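Local coordinates for T-lymphoma invasion and metastasis-inducing protein 2 (Mus musculus, PDB 3A8P) that stimulates GDP-GTP exchange on Rac1 as a guanine nucleotide exchange factor, linking extracellular signals such as laminin to the cytoskeleton and neurite growth, at residues F19-V23 with V34-K38; A161-L165 with I177-I181. All blocks are in the same frame, centred on the assembly; numbering follows the deposited sequence.

Overall arrangement
The chain is the PHCCEx region of the exchange factor, and the two contacts sample its two parts in series: contact 1 closes before contact 2 opens. Contact 1 joins strand 11-26 of the antiparallel PH sheet to the loop between strands 30-33 and 40-47. Contact 2 lies in the CC-Ex part, where helices 136-165 and 171-206 form an antiparallel hairpin. They share no strand or helix; their centres are 39 Å apart and their nearest atoms about 24 Å, so they do not touch. Contact 1 combines backbone and water-bridged links with side-chain packing; contact 2 is apolar packing without hydrogen bonds across it. Both parts of the region are needed for membrane localization and for Rac1 activity.

Contact 1: residues F19-V23 with V34-K38; sequences FKPLV and VARRK
Two carbonyl oxygens face each other across one end of this contact, F19 O and K38 O, 3.4 Å apart. A water reconciles these two acceptors by donating to both, at 2.7 Å from F19 O and 2.4 Å from K38 O. At the other end the backbones join directly, V34 N donating to L22 O (3.0 Å, 166° at the hydrogen). Between these ties 34-38 leaves strand 19-23 as an irregular loop: K20 lies nearest K38 (CA-CA 5.6 Å) and V23 nearest V34 (5.3 Å), while R36 turns the chain in a left-handed conformation (phi/psi 69/23).

R37 (chi1 p, chi2 and chi3 t) folds back toward V34 across the turn. Its NH1 bonds to V34 O at 3.2 Å, and its CD rests 3.2 Å from P21 O. L22 CD1 touches R37 NE at 3.6 Å. K20, fully extended with every chi t, runs beside the arginine, its CE 3.6 Å from R37 CG; the like charges stay 4.6 Å apart, K20 NZ to R37 NE. The P21 ring packs its CG against V34 CG1 (4.1 Å) and R37 CB (4.2 Å).

L22 itself is kinked (phi/psi -118/-48), and L22 and V23 both face V101, a classic beta bulge in the strand's pairing with 101-105. The backbone bond of F19 with K40 marks where regular pairing resumes beyond the loop. Loop 34-38 interrupts the second arm of the long antiparallel hairpin that opens the PH-domain sheet, where strands 30-33 and 40-47 both pair with strand 11-26.

Contact 2: residues A161-L165 with I177-I181; sequences AELQL and IENQI
An antiparallel helical hairpin brings these segments together, the end of helix 136-165 lying against an early part of helix 171-206; segment 177-181 falls in a predicted coiled coil. Both segments are regular alpha-helix, with L165 N bonded to A161 O and I181 N to I177 O, each at 2.9 Å. Their axes approach to 9.8 Å with 161° between N-to-C directions (signed crossing angle -161°). In register, A161 lies nearest I181 (CA-CA 6.5 Å) and L165 nearest I177 (6.4 Å), so one helical turn separates the paired positions on each side.

No hydrogen bond crosses; shape does the work. A161 is the small residue at one end, and its methyl is met by the flank of I181, with A161 CB to I181 CG1 at 3.9 Å. The branch methyl of I177 (chi1 m) fills the hollow between A161 and L165, its CG2 lying 3.8 Å from A161 O and 3.9 Å from L165 CB. In return L165, chi1 t and chi2 p, sets its CD2 between the side chains of I181 and E178, 4.1 Å from E178 CG. The aliphatic stem of E162 walls this side, while its carboxylate forms a salt bridge with K158 on its own helix. The tip of I181 (m, t) fills the hollow between E162 and L165: its CD1 sits 3.7 Å from E162 CG and 3.8 Å from L165 CD2.

Contact 1: residues F19-V23 with V34-K38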
loop_
_atom_site.group_PDB
_atom_site.type_symbol
_atom_site.label_atom_id
_atom_site.label_comp_id
_atom_site.label_asym_id
_atom_site.label_seq_id
_atom_site.Cartn_x
_atom_site.Cartn_y
_atom_site.Cartn_z
ATOM N N PHE A 19 9.694 -6.488 -14.558
ATOM C CA PHE A 19 8.444 -6.607 -13.819
ATOM C C PHE A 19 8.141 -8.035 -13.383
ATOM O O PHE A 19 8.430 -8.995 -14.098
ATOM C CB PHE A 19 7.319 -6.080 -14.713
ATOM C CG PHE A 19 5.943 -6.362 -14.203
ATOM C CD1 PHE A 19 5.442 -5.687 -13.092
ATOM C CD2 PHE A 19 5.131 -7.285 -14.850
ATOM C CE1 PHE A 19 4.152 -5.924 -12.638
ATOM C CE2 PHE A 19 3.830 -7.534 -14.399
ATOM C CZ PHE A 19 3.340 -6.851 -13.292
ATOM N N LYS A 20 7.542 -8.166 -12.206
ATOM C CA LYS A 20 7.195 -9.469 -11.676
ATOM C C LYS A 20 6.058 -9.366 -10.670
ATOM O O LYS A 20 6.187 -8.704 -9.639
ATOM C CB LYS A 20 8.423 -10.093 -11.008
ATOM C CG LYS A 20 8.206 -11.467 -10.401
ATOM C CD LYS A 20 9.515 -11.993 -9.840
ATOM C CE LYS A 20 9.375 -13.394 -9.286
ATOM N NZ LYS A 20 10.707 -13.964 -8.925
ATOM N N PRO A 21 4.917 -10.003 -10.971
ATOM C CA PRO A 21 3.769 -9.977 -10.064
ATOM C C PRO A 21 4.142 -10.833 -8.858
ATOM O O PRO A 21 4.787 -11.875 -9.011
ATOM C CB PRO A 21 2.654 -10.585 -10.912
ATOM C CG PRO A 21 3.392 -11.555 -11.782
ATOM C CD PRO A 21 4.609 -10.765 -12.195
ATOM N N LEU A 22 3.751 -10.395 -7.663
ATOM C CA LEU A 22 4.101 -11.120 -6.446
ATOM C C LEU A 22 2.928 -11.668 -5.636
ATOM O O LEU A 22 2.938 -12.829 -5.223
ATOM C CB LEU A 22 4.953 -10.218 -5.544
ATOM C CG LEU A 22 5.483 -10.819 -4.243
ATOM C CD1 LEU A 22 6.372 -12.010 -4.563
ATOM C CD2 LEU A 22 6.260 -9.767 -3.467
ATOM N N VAL A 23 1.932 -10.830 -5.392
ATOM C CA VAL A 23 0.776 -11.236 -4.611
ATOM C C VAL A 23 -0.513 -10.814 -5.299
ATOM O O VAL A 23 -0.565 -9.772 -5.956
ATOM C CB VAL A 23 0.802 -10.590 -3.199
ATOM C CG1 VAL A 23 -0.452 -10.974 -2.426
ATOM C CG2 VAL A 23 2.051 -11.032 -2.437
ATOM N N VAL A 34 1.489 -15.203 -6.374
ATOM C CA VAL A 34 1.183 -15.483 -7.769
ATOM C C VAL A 34 2.030 -16.675 -8.195
ATOM O O VAL A 34 3.220 -16.742 -7.887
ATOM C CB VAL A 34 1.511 -14.279 -8.667
ATOM C CG1 VAL A 34 1.220 -14.620 -10.120
ATOM C CG2 VAL A 34 0.700 -13.071 -8.230
ATOM N N ALA A 35 1.410 -17.620 -8.893
ATOM C CA ALA A 35 2.114 -18.814 -9.342
ATOM C C ALA A 35 2.759 -18.628 -10.712
ATOM O O ALA A 35 2.200 -17.956 -11.581
ATOM C CB ALA A 35 1.155 -19.995 -9.378
ATOM N N ARG A 36 3.938 -19.225 -10.888
ATOM C CA ARG A 36 4.674 -19.157 -12.150
ATOM C C ARG A 36 5.206 -17.751 -12.439
ATOM O O ARG A 36 5.508 -17.401 -13.579
ATOM C CB ARG A 36 3.771 -19.699 -13.284
ATOM C CG ARG A 36 3.608 -18.864 -14.560
ATOM C CD ARG A 36 2.687 -17.663 -14.359
ATOM N NE ARG A 36 2.173 -17.128 -15.622
ATOM C CZ ARG A 36 2.928 -16.663 -16.615
ATOM N NH1 ARG A 36 2.355 -16.199 -17.720
ATOM N NH2 ARG A 36 4.251 -16.659 -16.511
ATOM N N ARG A 37 5.353 -16.956 -11.385
ATOM C CA ARG A 37 5.847 -15.592 -11.531
ATOM C C ARG A 37 7.331 -15.554 -11.902
ATOM O O ARG A 37 8.142 -16.283 -11.333
ATOM C CB ARG A 37 5.610 -14.807 -10.234
ATOM C CG ARG A 37 6.366 -15.330 -9.024
ATOM C CD ARG A 37 5.999 -14.550 -7.767
ATOM N NE ARG A 37 6.848 -14.898 -6.627
ATOM C CZ ARG A 37 6.889 -16.096 -6.047
ATOM N NH1 ARG A 37 6.122 -17.084 -6.491
ATOM N NH2 ARG A 37 7.703 -16.306 -5.021
ATOM N N LYS A 38 7.670 -14.700 -12.867
ATOM C CA LYS A 38 9.050 -14.541 -13.323
ATOM C C LYS A 38 9.292 -13.111 -13.828
ATOM O O LYS A 38 8.340 -12.386 -14.135
ATOM C CB LYS A 38 9.362 -15.558 -14.424
ATOM C CG LYS A 38 8.361 -15.577 -15.565
ATOM C CD LYS A 38 8.695 -16.691 -16.545
ATOM C CE LYS A 38 7.646 -16.814 -17.638
ATOM N NZ LYS A 38 7.971 -17.928 -18.573
HETATM O O HOH W 1 6.734 -10.828 -15.101
#

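Contact 2: residues A161-L165 with I177-I181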
loop_
_atom_site.group_PDB
_atom_site.type_symbol
_atom_site.label_atom_id
_atom_site.label_comp_id
_atom_site.label_asym_id
_atom_site.label_seq_id
_atom_site.Cartn_x
_atom_site.Cartn_y
_atom_site.Cartn_z
ATOM N N ALA A 161 -13.935 -1.215 25.152
ATOM C CA ALA A 161 -14.605 -2.465 24.820
ATOM C C ALA A 161 -13.934 -3.626 25.550
ATOM O O ALA A 161 -14.609 -4.485 26.108
ATOM C CB ALA A 161 -14.573 -2.703 23.308
ATOM N N GLU A 162 -12.603 -3.641 25.542
ATOM C CA GLU A 162 -11.847 -4.688 26.221
ATOM C C GLU A 162 -12.154 -4.680 27.723
ATOM O O GLU A 162 -12.341 -5.735 28.330
ATOM C CB GLU A 162 -10.352 -4.488 25.963
ATOM C CG GLU A 162 -9.990 -4.626 24.493
ATOM C CD GLU A 162 -8.550 -4.257 24.192
ATOM O OE1 GLU A 162 -8.029 -3.319 24.826
ATOM O OE2 GLU A 162 -7.940 -4.888 23.303
ATOM N N LEU A 163 -12.222 -3.492 28.319
ATOM C CA LEU A 163 -12.535 -3.388 29.745
ATOM C C LEU A 163 -13.920 -3.983 30.001
ATOM O O LEU A 163 -14.118 -4.693 30.984
ATOM C CB LEU A 163 -12.501 -1.925 30.212
ATOM C CG LEU A 163 -12.722 -1.672 31.713
ATOM C CD1 LEU A 163 -11.594 -2.320 32.526
ATOM C CD2 LEU A 163 -12.761 -0.172 31.990
ATOM N N GLN A 164 -14.878 -3.699 29.117
ATOM C CA GLN A 164 -16.225 -4.247 29.278
ATOM C C GLN A 164 -16.215 -5.777 29.127
ATOM O O GLN A 164 -16.940 -6.482 29.826
ATOM C CB GLN A 164 -17.188 -3.645 28.246
ATOM C CG GLN A 164 -17.234 -2.131 28.216
ATOM C CD GLN A 164 -17.357 -1.514 29.597
ATOM O OE1 GLN A 164 -18.314 -1.773 30.332
ATOM N NE2 GLN A 164 -16.379 -0.689 29.955
ATOM N N LEU A 165 -15.392 -6.285 28.212
ATOM C CA LEU A 165 -15.304 -7.731 27.983
ATOM C C LEU A 165 -14.729 -8.485 29.183
ATOM O O LEU A 165 -15.066 -9.648 29.414
ATOM C CB LEU A 165 -14.431 -8.030 26.753
ATOM C CG LEU A 165 -14.049 -9.500 26.520
ATOM C CD1 LEU A 165 -15.281 -10.304 26.093
ATOM C CD2 LEU A 165 -12.962 -9.584 25.457
ATOM N N ILE A 177 -18.574 -9.310 21.760
ATOM C CA ILE A 177 -17.743 -8.149 22.050
ATOM C C ILE A 177 -16.379 -8.301 21.376
ATOM O O ILE A 177 -15.772 -7.319 20.951
ATOM C CB ILE A 177 -17.549 -7.965 23.572
ATOM C CG1 ILE A 177 -18.914 -7.773 24.246
ATOM C CG2 ILE A 177 -16.653 -6.764 23.840
ATOM C CD1 ILE A 177 -18.864 -7.727 25.768
ATOM N N GLU A 178 -15.907 -9.540 21.274
ATOM C CA GLU A 178 -14.622 -9.812 20.645
ATOM C C GLU A 178 -14.691 -9.434 19.168
ATOM O O GLU A 178 -13.742 -8.872 18.621
ATOM C CB GLU A 178 -14.255 -11.292 20.792
ATOM C CG GLU A 178 -14.233 -11.763 22.232
ATOM C CD GLU A 178 -13.712 -13.181 22.379
ATOM O OE1 GLU A 178 -14.210 -14.080 21.665
ATOM O OE2 GLU A 178 -12.808 -13.394 23.218
ATOM N N ASN A 179 -15.820 -9.746 18.534
ATOM C CA ASN A 179 -16.033 -9.421 17.129
ATOM C C ASN A 179 -15.899 -7.916 16.956
ATOM O O ASN A 179 -15.304 -7.439 15.990
ATOM C CB ASN A 179 -17.433 -9.854 16.691
ATOM C CG ASN A 179 -17.596 -11.364 16.653
ATOM O OD1 ASN A 179 -18.717 -11.875 16.674
ATOM N ND2 ASN A 179 -16.481 -12.085 16.587
ATOM N N GLN A 180 -16.463 -7.176 17.906
ATOM C CA GLN A 180 -16.417 -5.721 17.891
ATOM C C GLN A 180 -14.967 -5.246 18.058
ATOM O O GLN A 180 -14.497 -4.369 17.332
ATOM C CB GLN A 180 -17.284 -5.176 19.026
ATOM C CG GLN A 180 -17.569 -3.698 18.933
ATOM C CD GLN A 180 -18.339 -3.179 20.133
ATOM O OE1 GLN A 180 -19.370 -3.738 20.518
ATOM N NE2 GLN A 180 -17.840 -2.105 20.730
ATOM N N ILE A 181 -14.265 -5.839 19.017
ATOM C CA ILE A 181 -12.876 -5.491 19.275
ATOM C C ILE A 181 -12.045 -5.705 18.007
ATOM O O ILE A 181 -11.196 -4.873 17.662
ATOM C CB ILE A 181 -12.304 -6.333 20.447
ATOM C CG1 ILE A 181 -12.981 -5.914 21.756
ATOM C CG2 ILE A 181 -10.795 -6.132 20.571
ATOM C CD1 ILE A 181 -12.626 -6.790 22.950
#